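Uncharacterized protein (Bacteroides uniformis, PDB 4JPQ) is of unknown function but probably binds carbohydrate through a strand-rich domain of the carbohydrate-binding family 9 type. Local coordinates at residues Ser78-Gly82 / Thr126-Leu132; Glu97-Tyr103 / Ala165-Val171; Gly111-Ile115 / Val131-Arg137; Phe183-Gly187 / Met207-Pro211. All coordinates share one frame. Numbering follows the deposited sequence.

Interaction 1: residues Ser78-Gly82 / Thr126-Leu132; sequences SGDNG and TASQEVL. With SO4 (sulfate ion), chain D; SO4 (sulfate ion), chain E.
A type II beta turn (G79-G82) meets the loop entering helix 129-134, and backbone hydrogen bonds (N81 with L113, A127 with I115) hold both to strand 113-118 of the sheet. N81, at a corner of the turn, has phi/psi 61/25, a left-handed conformation asparagine tolerates well; the closing bond, G82 N to G79 O, is weak at 3.3 Å. S78 N donates to O2 of a sulfate (chain D) at 3.2 Å. Nearest CA pairs are N81-T126 (7.0 Å) and D80-L132 (7.5 Å). Along 126-132, T126 comes first, extended, its OG1 weakly hydrogen-bonded to I115 O. A127 follows: N81, chi1 m, donates from ND2 to A127 O at 3.0 Å, while N81 OD1 accepts from I115 N. S128 is the N-cap, chi1 p, its OG taking a weak bond from V131 N at 3.5 Å. The backbone N of Q129, in the helix's first turn, donates to O4 of a second sulfate (chain E) at 2.6 Å; both ions probably come from the crystallisation liquor. The D80 carboxylate forms a salt bridge with R137. L132 points toward the turn; its CD1 lies 3.5 Å from N81 ND2 and meets the D80 methylene (CB) at 3.7 Å.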
# COMPACT_ATOMS: atom_id res chain seq x y z
N SER A 78 6.62 -14.92 -8.77
CA SER A 78 7.77 -14.78 -9.68
C SER A 78 7.83 -13.48 -10.47
O SER A 78 8.91 -13.12 -10.94
CB SER A 78 7.88 -15.98 -10.63
OG SER A 78 6.75 -16.06 -11.47
N GLY A 79 6.71 -12.80 -10.64
CA GLY A 79 6.69 -11.52 -11.38
C GLY A 79 5.65 -10.55 -10.88
O GLY A 79 4.86 -10.87 -9.99
N ASP A 80 5.69 -9.33 -11.44
CA ASP A 80 4.71 -8.30 -11.13
C ASP A 80 3.35 -8.79 -11.59
O ASP A 80 3.26 -9.64 -12.50
CB ASP A 80 5.05 -6.95 -11.77
CG ASP A 80 6.27 -6.26 -11.16
OD1 ASP A 80 6.80 -6.71 -10.11
OD2 ASP A 80 6.69 -5.26 -11.75
N ASN A 81 2.31 -8.30 -10.94
CA ASN A 81 0.94 -8.75 -11.14
C ASN A 81 0.74 -10.24 -10.81
O ASN A 81 -0.21 -10.86 -11.26
CB ASN A 81 0.39 -8.42 -12.55
CG ASN A 81 0.26 -6.92 -12.80
OD1 ASN A 81 0.14 -6.12 -11.87
ND2 ASN A 81 0.22 -6.55 -14.08
N GLY A 82 1.60 -10.76 -9.94
CA GLY A 82 1.50 -12.12 -9.48
C GLY A 82 0.54 -12.18 -8.30
O GLY A 82 -0.11 -11.20 -7.95
N THR A 126 -5.59 -5.34 -14.78
CA THR A 126 -4.28 -5.28 -14.20
C THR A 126 -3.49 -4.23 -15.00
O THR A 126 -3.78 -4.00 -16.18
CB THR A 126 -3.66 -6.71 -14.21
OG1 THR A 126 -2.81 -6.86 -13.08
CG2 THR A 126 -2.93 -7.08 -15.54
N ALA A 127 -2.52 -3.58 -14.38
CA ALA A 127 -1.72 -2.55 -15.06
C ALA A 127 -0.69 -3.11 -16.05
O ALA A 127 -0.26 -4.26 -15.93
CB ALA A 127 -1.00 -1.69 -14.03
N SER A 128 -0.30 -2.27 -17.01
CA SER A 128 0.71 -2.64 -17.99
C SER A 128 2.13 -2.55 -17.40
O SER A 128 2.35 -1.94 -16.35
CB SER A 128 0.63 -1.73 -19.23
OG SER A 128 0.90 -0.38 -18.90
N GLN A 129 3.09 -3.16 -18.11
CA GLN A 129 4.53 -3.13 -17.75
C GLN A 129 5.03 -1.70 -17.61
O GLN A 129 5.75 -1.40 -16.65
CB GLN A 129 5.40 -3.88 -18.80
CG GLN A 129 5.27 -5.41 -18.84
CD GLN A 129 5.58 -6.09 -17.51
OE1 GLN A 129 6.34 -5.57 -16.68
NE2 GLN A 129 4.99 -7.25 -17.29
N GLU A 130 4.64 -0.84 -18.57
CA GLU A 130 4.98 0.59 -18.57
C GLU A 130 4.56 1.25 -17.24
O GLU A 130 5.36 1.94 -16.59
CB GLU A 130 4.31 1.28 -19.78
CG GLU A 130 4.64 2.75 -20.03
CD GLU A 130 6.06 3.02 -20.51
OE1 GLU A 130 6.67 2.16 -21.20
OE2 GLU A 130 6.57 4.13 -20.23
N VAL A 131 3.32 0.97 -16.81
CA VAL A 131 2.74 1.51 -15.57
C VAL A 131 3.39 0.89 -14.33
O VAL A 131 3.65 1.59 -13.35
CB VAL A 131 1.20 1.35 -15.54
CG1 VAL A 131 0.62 1.84 -14.21
CG2 VAL A 131 0.55 2.09 -16.70
N LEU A 132 3.63 -0.43 -14.36
CA LEU A 132 4.35 -1.10 -13.25
C LEU A 132 5.75 -0.51 -13.11
O LEU A 132 6.21 -0.29 -11.98
CB LEU A 132 4.45 -2.60 -13.50
CG LEU A 132 3.13 -3.37 -13.40
CD1 LEU A 132 3.24 -4.70 -14.13
CD2 LEU A 132 2.71 -3.54 -11.94
S SO4 D . 3.12 -15.71 -9.57
O1 SO4 D . 2.07 -16.24 -10.48
O2 SO4 D . 4.12 -16.78 -9.24
O3 SO4 D . 3.83 -14.54 -10.20
O4 SO4 D . 2.44 -15.33 -8.31
S SO4 E . 1.37 -5.24 -21.11
O1 SO4 E . 1.27 -6.66 -20.67
O2 SO4 E . 2.06 -5.16 -22.43
O3 SO4 E . 0.00 -4.65 -21.14
O4 SO4 E . 2.24 -4.50 -20.18

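Interaction 2: residues Glu97-Tyr103 / Ala165-Val171; sequences EGDDRYY and AFFQHSV
The hydroxyl of Y103 is the polar centre here. Y103 lies on strand 102-108, chi1 m, its CB pointing toward 165-171, where a type I beta turn from F166 to H169 closes with H169 N to F166 O at 2.9 Å. Two partners satisfy Y103 OH: Q168 N donates to it at 2.8 Å, and H169 ND1 shares a hydrogen bond with it at 2.7 Å in which either may be the donor. Y103 CA lies 7.4 Å from F166 CA, and R101 CA 8.4 Å from Q168 CA. Tyrosine suits the place because its ring belongs to an aromatic cluster with F166, F167 and H169 that ties the sheet to the loop between strands 152-162 and 178-186: F166 CD1 sits over one face, 3.5 Å from Y103 CD1, and the edge of Y103 turns toward the face of F167 in an offset edge-to-face pair, centroids 5.7 Å apart, planes at 70°. Farther out, H169 NE2 lies 3.5 Å from D99 OD1, and the R101 methylene CD 3.6 Å from Q168 OE1. R101 NH1 has a long, weak ion pair with E122; Q168 NE2 gives a weak bond to G117 O. A water donates to E97 OE2 (3.1 Å) and accepts from S170 N (3.0 Å).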
# COMPACT_ATOMS: atom_id res chain seq x y z
N GLU A 97 -10.34 10.74 -7.60
CA GLU A 97 -11.14 11.85 -8.15
C GLU A 97 -12.58 11.91 -7.61
O GLU A 97 -13.40 12.64 -8.17
CB GLU A 97 -11.18 11.71 -9.70
CG GLU A 97 -10.93 12.98 -10.54
CD GLU A 97 -9.45 13.16 -10.92
OE1 GLU A 97 -8.65 13.65 -10.08
OE2 GLU A 97 -9.08 12.83 -12.08
N GLY A 98 -12.88 11.19 -6.53
CA GLY A 98 -14.24 11.14 -5.99
C GLY A 98 -15.28 10.45 -6.88
O GLY A 98 -16.48 10.68 -6.69
N ASP A 99 -14.84 9.67 -7.87
CA ASP A 99 -15.72 8.87 -8.74
C ASP A 99 -15.61 7.44 -8.20
O ASP A 99 -14.88 7.20 -7.22
CB ASP A 99 -15.38 8.99 -10.24
CG ASP A 99 -14.02 8.38 -10.62
OD1 ASP A 99 -13.06 8.44 -9.81
OD2 ASP A 99 -13.92 7.86 -11.74
N ASP A 100 -16.33 6.50 -8.82
CA ASP A 100 -16.34 5.11 -8.33
C ASP A 100 -15.11 4.28 -8.67
O ASP A 100 -14.92 3.21 -8.07
CB ASP A 100 -17.61 4.39 -8.77
CG ASP A 100 -18.87 5.00 -8.15
OD1 ASP A 100 -18.77 5.80 -7.20
OD2 ASP A 100 -19.97 4.65 -8.62
N ARG A 101 -14.28 4.74 -9.60
CA ARG A 101 -13.06 4.03 -9.94
C ARG A 101 -12.03 4.17 -8.82
O ARG A 101 -11.90 5.24 -8.20
CB ARG A 101 -12.44 4.54 -11.24
CG ARG A 101 -13.23 4.24 -12.50
CD ARG A 101 -12.31 4.60 -13.69
NE ARG A 101 -12.95 4.91 -14.97
CZ ARG A 101 -13.12 4.07 -16.01
NH1 ARG A 101 -12.74 2.78 -15.98
NH2 ARG A 101 -13.71 4.54 -17.12
N TYR A 102 -11.32 3.07 -8.54
CA TYR A 102 -10.25 3.04 -7.53
C TYR A 102 -9.12 2.15 -8.02
O TYR A 102 -9.30 1.39 -9.00
CB TYR A 102 -10.75 2.55 -6.15
CG TYR A 102 -11.05 1.08 -6.09
CD1 TYR A 102 -12.27 0.56 -6.57
CD2 TYR A 102 -10.11 0.18 -5.57
CE1 TYR A 102 -12.54 -0.81 -6.53
CE2 TYR A 102 -10.37 -1.19 -5.54
CZ TYR A 102 -11.57 -1.68 -6.01
OH TYR A 102 -11.81 -3.03 -5.96
N TYR A 103 -8.00 2.23 -7.31
CA TYR A 103 -6.80 1.47 -7.60
C TYR A 103 -6.34 0.72 -6.37
O TYR A 103 -6.58 1.16 -5.25
CB TYR A 103 -5.68 2.42 -7.99
CG TYR A 103 -5.94 3.20 -9.25
CD1 TYR A 103 -6.64 4.41 -9.22
CD2 TYR A 103 -5.47 2.74 -10.48
CE1 TYR A 103 -6.86 5.15 -10.38
CE2 TYR A 103 -5.68 3.47 -11.65
CZ TYR A 103 -6.37 4.67 -11.60
OH TYR A 103 -6.58 5.39 -12.75
N ALA A 165 0.80 6.99 -12.76
CA ALA A 165 0.43 5.58 -12.49
C ALA A 165 -1.07 5.37 -12.25
O ALA A 165 -1.52 4.22 -12.24
CB ALA A 165 1.20 5.00 -11.33
N PHE A 166 -1.85 6.44 -12.05
CA PHE A 166 -3.31 6.32 -12.02
C PHE A 166 -3.74 6.22 -13.49
O PHE A 166 -4.32 7.14 -14.08
CB PHE A 166 -3.94 7.52 -11.31
CG PHE A 166 -3.59 7.61 -9.85
CD1 PHE A 166 -3.84 6.55 -8.99
CD2 PHE A 166 -3.09 8.79 -9.30
CE1 PHE A 166 -3.55 6.63 -7.64
CE2 PHE A 166 -2.82 8.89 -7.95
CZ PHE A 166 -3.04 7.81 -7.11
N PHE A 167 -3.48 5.04 -14.05
CA PHE A 167 -3.57 4.77 -15.50
C PHE A 167 -4.91 4.92 -16.20
O PHE A 167 -4.94 4.99 -17.43
CB PHE A 167 -2.90 3.42 -15.86
CG PHE A 167 -3.60 2.19 -15.36
CD1 PHE A 167 -3.36 1.69 -14.08
CD2 PHE A 167 -4.46 1.48 -16.19
CE1 PHE A 167 -3.99 0.54 -13.63
CE2 PHE A 167 -5.09 0.32 -15.75
CZ PHE A 167 -4.86 -0.15 -14.47
N GLN A 168 -6.00 4.97 -15.42
CA GLN A 168 -7.34 5.22 -15.93
C GLN A 168 -7.80 6.68 -15.72
O GLN A 168 -8.98 6.98 -15.92
CB GLN A 168 -8.35 4.27 -15.28
CG GLN A 168 -8.09 2.79 -15.53
CD GLN A 168 -9.07 1.89 -14.79
OE1 GLN A 168 -9.57 2.24 -13.71
NE2 GLN A 168 -9.34 0.72 -15.35
N HIS A 169 -6.88 7.59 -15.33
CA HIS A 169 -7.18 9.02 -15.10
C HIS A 169 -6.10 9.95 -15.64
O HIS A 169 -5.00 9.49 -15.98
CB HIS A 169 -7.33 9.29 -13.59
CG HIS A 169 -8.49 8.60 -12.95
ND1 HIS A 169 -8.45 7.29 -12.52
CD2 HIS A 169 -9.74 9.04 -12.66
CE1 HIS A 169 -9.61 6.95 -12.01
NE2 HIS A 169 -10.42 8.00 -12.08
N SER A 170 -6.43 11.24 -15.72
CA SER A 170 -5.50 12.29 -16.13
C SER A 170 -5.27 13.18 -14.92
O SER A 170 -5.65 14.35 -14.91
CB SER A 170 -6.06 13.08 -17.31
OG SER A 170 -6.15 12.26 -18.45
N VAL A 171 -4.67 12.61 -13.88
CA VAL A 171 -4.40 13.33 -12.63
C VAL A 171 -3.13 14.13 -12.88
O VAL A 171 -2.10 13.58 -13.28
CB VAL A 171 -4.27 12.38 -11.40
CG1 VAL A 171 -4.21 13.18 -10.11
CG2 VAL A 171 -5.46 11.44 -11.32
O HOH W 1 -9.26 11.98 -15.09

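Interaction 3: residues Gly111-Ile115 / Val131-Arg137; sequences GRLLI and VLGMVKR
L113 and I115, two residues apart on strand 113-118, both point their CB atoms at the end of helix 129-134 and the residue following it. L113 (chi1 t, chi2 p) sets CD2 3.7 Å from V135 CB and 4.2 Å from L132 CD2; I115 (chi1 m, chi2 t) brings CG1 to 4.0 Å from L132 CD2 and CD1 to 3.9 Å from V135 CG2 and 4.3 Å from V131 CG1. Branched aliphatic residues fill this buried space. The nearest CA pairs are I115-L132 (7.4 Å) and G111-R137 (6.5 Å). Farther out, the R137 guanidinium lays one face over L113 CD2, while its NH1 donates to G111 O at 2.9 Å and its NE to V135 O at 3.1 Å; NH1 also forms a salt bridge with D80. G111, at phi 97°, takes a conformation that calls for glycine. The helix thus packs against strand 113-118 of the mixed sheet, with strand 102-108 beside it, and leads, through V135, into strand 136-139, which pairs with strand 152-162.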
# COMPACT_ATOMS: atom_id res chain seq x y z
N GLY A 111 9.36 -7.08 -3.10
CA GLY A 111 9.22 -6.00 -4.07
C GLY A 111 8.36 -6.26 -5.30
O GLY A 111 8.20 -5.36 -6.12
N ARG A 112 7.84 -7.48 -5.46
CA ARG A 112 6.93 -7.78 -6.58
C ARG A 112 5.65 -6.99 -6.31
O ARG A 112 5.13 -7.03 -5.18
CB ARG A 112 6.55 -9.26 -6.64
CG ARG A 112 7.66 -10.27 -6.84
CD ARG A 112 8.43 -10.10 -8.15
NE ARG A 112 9.66 -9.34 -7.95
CZ ARG A 112 10.79 -9.81 -7.39
NH1 ARG A 112 10.88 -11.06 -6.90
NH2 ARG A 112 11.84 -8.99 -7.28
N LEU A 113 5.14 -6.33 -7.35
CA LEU A 113 3.96 -5.46 -7.25
C LEU A 113 2.82 -5.86 -8.18
O LEU A 113 3.04 -6.27 -9.32
CB LEU A 113 4.37 -4.04 -7.61
CG LEU A 113 3.36 -2.89 -7.73
CD1 LEU A 113 2.77 -2.51 -6.39
CD2 LEU A 113 4.03 -1.69 -8.38
N LEU A 114 1.60 -5.67 -7.67
CA LEU A 114 0.35 -5.86 -8.40
C LEU A 114 -0.41 -4.53 -8.34
O LEU A 114 -0.50 -3.91 -7.26
CB LEU A 114 -0.51 -6.93 -7.73
CG LEU A 114 -1.98 -7.06 -8.15
CD1 LEU A 114 -2.10 -7.66 -9.54
CD2 LEU A 114 -2.76 -7.91 -7.16
N ILE A 115 -0.95 -4.12 -9.49
CA ILE A 115 -1.80 -2.94 -9.58
C ILE A 115 -3.01 -3.28 -10.44
O ILE A 115 -2.85 -3.84 -11.52
CB ILE A 115 -1.15 -1.71 -10.26
CG1 ILE A 115 0.23 -1.39 -9.69
CG2 ILE A 115 -2.05 -0.47 -10.09
CD1 ILE A 115 0.96 -0.28 -10.45
N VAL A 131 3.32 0.97 -16.81
CA VAL A 131 2.74 1.51 -15.57
C VAL A 131 3.39 0.89 -14.33
O VAL A 131 3.65 1.59 -13.35
CB VAL A 131 1.20 1.35 -15.54
CG1 VAL A 131 0.62 1.84 -14.21
CG2 VAL A 131 0.55 2.09 -16.70
N LEU A 132 3.63 -0.43 -14.36
CA LEU A 132 4.35 -1.10 -13.25
C LEU A 132 5.75 -0.51 -13.11
O LEU A 132 6.21 -0.29 -11.98
CB LEU A 132 4.45 -2.60 -13.50
CG LEU A 132 3.13 -3.37 -13.40
CD1 LEU A 132 3.24 -4.70 -14.13
CD2 LEU A 132 2.71 -3.54 -11.94
N GLY A 133 6.38 -0.23 -14.26
CA GLY A 133 7.69 0.42 -14.36
C GLY A 133 7.73 1.83 -13.77
O GLY A 133 8.79 2.27 -13.35
N MSE A 134 6.61 2.54 -13.78
CA MSE A 134 6.52 3.88 -13.17
C MSE A 134 6.65 3.85 -11.66
O MSE A 134 7.22 4.78 -11.09
CB MSE A 134 5.18 4.58 -13.49
CG MSE A 134 5.06 5.08 -14.91
SE MSE A 134 3.15 5.52 -15.22
CE MSE A 134 3.35 5.62 -17.18
N VAL A 135 6.14 2.80 -11.01
CA VAL A 135 6.15 2.73 -9.54
C VAL A 135 7.48 2.20 -9.05
O VAL A 135 7.79 1.02 -9.22
CB VAL A 135 5.01 1.85 -8.98
CG1 VAL A 135 5.05 1.83 -7.45
CG2 VAL A 135 3.65 2.36 -9.47
N LYS A 136 8.27 3.09 -8.46
CA LYS A 136 9.57 2.74 -7.92
C LYS A 136 9.30 2.12 -6.57
O LYS A 136 8.38 2.52 -5.87
CB LYS A 136 10.49 3.95 -7.80
CG LYS A 136 10.78 4.64 -9.12
CD LYS A 136 11.43 6.00 -8.87
CE LYS A 136 11.81 6.70 -10.16
NZ LYS A 136 12.60 7.93 -9.90
N ARG A 137 10.10 1.11 -6.25
CA ARG A 137 9.98 0.34 -5.02
C ARG A 137 11.33 0.04 -4.40
O ARG A 137 12.36 0.10 -5.07
CB ARG A 137 9.36 -0.99 -5.36
CG ARG A 137 7.92 -0.93 -5.80
CD ARG A 137 7.59 -2.13 -6.68
NE ARG A 137 7.79 -1.91 -8.12
CZ ARG A 137 7.74 -2.86 -9.05
NH1 ARG A 137 7.57 -4.16 -8.74
NH2 ARG A 137 7.89 -2.53 -10.33

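Interaction 4: residues Phe183-Gly187 / Met207-Pro211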
# COMPACT_ATOMS: atom_id res chain seq x y z
N PHE A 183 -5.16 1.31 3.84
CA PHE A 183 -3.88 0.61 3.86
C PHE A 183 -4.08 -0.74 4.53
O PHE A 183 -4.81 -0.82 5.52
CB PHE A 183 -2.83 1.44 4.60
CG PHE A 183 -2.76 2.87 4.14
CD1 PHE A 183 -3.65 3.81 4.66
CD2 PHE A 183 -1.84 3.27 3.18
CE1 PHE A 183 -3.62 5.13 4.22
CE2 PHE A 183 -1.79 4.60 2.75
CZ PHE A 183 -2.69 5.52 3.27
N TYR A 184 -3.47 -1.79 3.97
CA TYR A 184 -3.64 -3.14 4.50
C TYR A 184 -2.36 -3.97 4.59
O TYR A 184 -1.38 -3.73 3.87
CB TYR A 184 -4.62 -3.96 3.65
CG TYR A 184 -5.91 -3.30 3.23
CD1 TYR A 184 -6.85 -2.91 4.18
CD2 TYR A 184 -6.22 -3.12 1.87
CE1 TYR A 184 -8.06 -2.32 3.80
CE2 TYR A 184 -7.42 -2.53 1.48
CZ TYR A 184 -8.35 -2.15 2.44
OH TYR A 184 -9.53 -1.57 2.04
N LYS A 185 -2.43 -4.98 5.46
CA LYS A 185 -1.41 -6.01 5.66
C LYS A 185 -2.10 -7.38 5.61
O LYS A 185 -3.19 -7.54 6.16
CB LYS A 185 -0.76 -5.87 7.01
CG LYS A 185 0.24 -6.95 7.39
CD LYS A 185 1.54 -6.86 6.61
CE LYS A 185 2.50 -8.01 6.94
NZ LYS A 185 2.18 -9.32 6.32
N CYS A 186 -1.45 -8.35 4.96
CA CYS A 186 -1.98 -9.71 4.86
C CYS A 186 -0.91 -10.70 4.42
O CYS A 186 0.24 -10.33 4.22
CB CYS A 186 -3.17 -9.75 3.88
SG CYS A 186 -2.69 -9.43 2.18
N GLY A 187 -1.32 -11.97 4.28
CA GLY A 187 -0.47 -13.04 3.78
C GLY A 187 -1.25 -14.34 3.79
O GLY A 187 -1.15 -15.10 4.74
N MSE A 207 -12.66 -8.72 3.38
CA MSE A 207 -12.87 -8.15 2.06
C MSE A 207 -12.23 -6.78 2.06
O MSE A 207 -12.58 -5.95 2.88
CB MSE A 207 -14.38 -8.11 1.89
CG MSE A 207 -14.97 -9.51 1.73
SE MSE A 207 -16.72 -9.40 0.91
CE MSE A 207 -17.84 -9.79 2.48
N PHE A 208 -11.28 -6.55 1.16
CA PHE A 208 -10.57 -5.27 1.07
C PHE A 208 -11.03 -4.34 -0.06
O PHE A 208 -10.75 -3.15 0.02
CB PHE A 208 -9.05 -5.48 0.91
CG PHE A 208 -8.32 -6.05 2.13
CD1 PHE A 208 -8.73 -5.82 3.45
CD2 PHE A 208 -7.13 -6.74 1.92
CE1 PHE A 208 -8.01 -6.33 4.52
CE2 PHE A 208 -6.40 -7.23 2.99
CZ PHE A 208 -6.84 -7.03 4.29
N HIS A 209 -11.70 -4.86 -1.09
CA HIS A 209 -12.15 -4.05 -2.24
C HIS A 209 -13.48 -3.31 -1.94
O HIS A 209 -14.47 -3.46 -2.67
CB HIS A 209 -12.24 -4.94 -3.48
CG HIS A 209 -10.92 -5.49 -3.92
ND1 HIS A 209 -10.20 -4.95 -4.97
CD2 HIS A 209 -10.17 -6.51 -3.43
CE1 HIS A 209 -9.07 -5.63 -5.12
NE2 HIS A 209 -9.03 -6.58 -4.20
N CYS A 210 -13.46 -2.45 -0.92
CA CYS A 210 -14.66 -1.78 -0.38
C CYS A 210 -14.47 -0.26 -0.20
O CYS A 210 -14.18 0.21 0.90
CB CYS A 210 -15.04 -2.44 0.94
SG CYS A 210 -13.62 -2.63 2.03
N PRO A 211 -14.65 0.51 -1.30
CA PRO A 211 -14.57 1.97 -1.28
C PRO A 211 -15.42 2.70 -0.23
O PRO A 211 -15.04 3.79 0.18
CB PRO A 211 -15.02 2.37 -2.69
CG PRO A 211 -14.62 1.22 -3.53
CD PRO A 211 -14.85 0.01 -2.68
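Y184 lays its ring face to face over that of F208: the centroids are 3.9 Å apart and the planes only 6° from parallel. Each ring also receives the other's methylene. Y184 CB lies 3.9 Å from the F208 ring centroid, and F208 CB 3.9 Å from the Y184 ring centroid, both over the face, so two CH-pi contacts flank the stack; the closest carbons, Y184 CE2 and F208 CB, are 3.4 Å apart. Both residues use an m chi1 and point CB toward the opposite segment, although their CA atoms stay 8.0 Å apart, a gap the two rings fill. Tyrosine adds a polar end: Y184 OH makes a weak hydrogen bond to F208 O at 2.8 Å. The stack and this bond join strand 178-186, part of the large mixed sheet of this carbohydrate-binding family 9 domain, to the irregular loop between strands 195-197 and 215-219. Within that loop H209 is the centre of an inverse gamma turn, with a weak bond from C210 N to F208 O at 3.0 Å. The small C186 fits beside the stack, its CB 4.2 Å from F208 CE2 at the ring edge. K185 points its CB away and forms a salt bridge with E70. The backbone N of F208 is hydrogen-bonded to a 3-cyclohexyl-1-propylsulfonic acid molecule, probably from the crystallisation liquor; such molecules often mark pockets, but a sugar site here remains conjecture.

In the fold
Interactions 3 and 4 are buried, whereas 1 and 2 are only partly so and include exposed residues. Interactions 1 and 3 share V131 and L132 of helix 129-134: the first holds the loop leading into the helix through the N81 amide and touches the helix at L132; the third packs strand 113-118 on its apolar side. Interaction 2 touches both by packing, as where F167 CB approaches V131 CG2 at 3.8 Å, but gathers aromatic rings around Y103, whose hydroxyl is bonded by the loop. Interaction 4, on another strand of the same sheet, relies on a parallel ring stack and meets interaction 2 through a hydrogen bond between Y102 OH and H209 ND1 (2.7 Å).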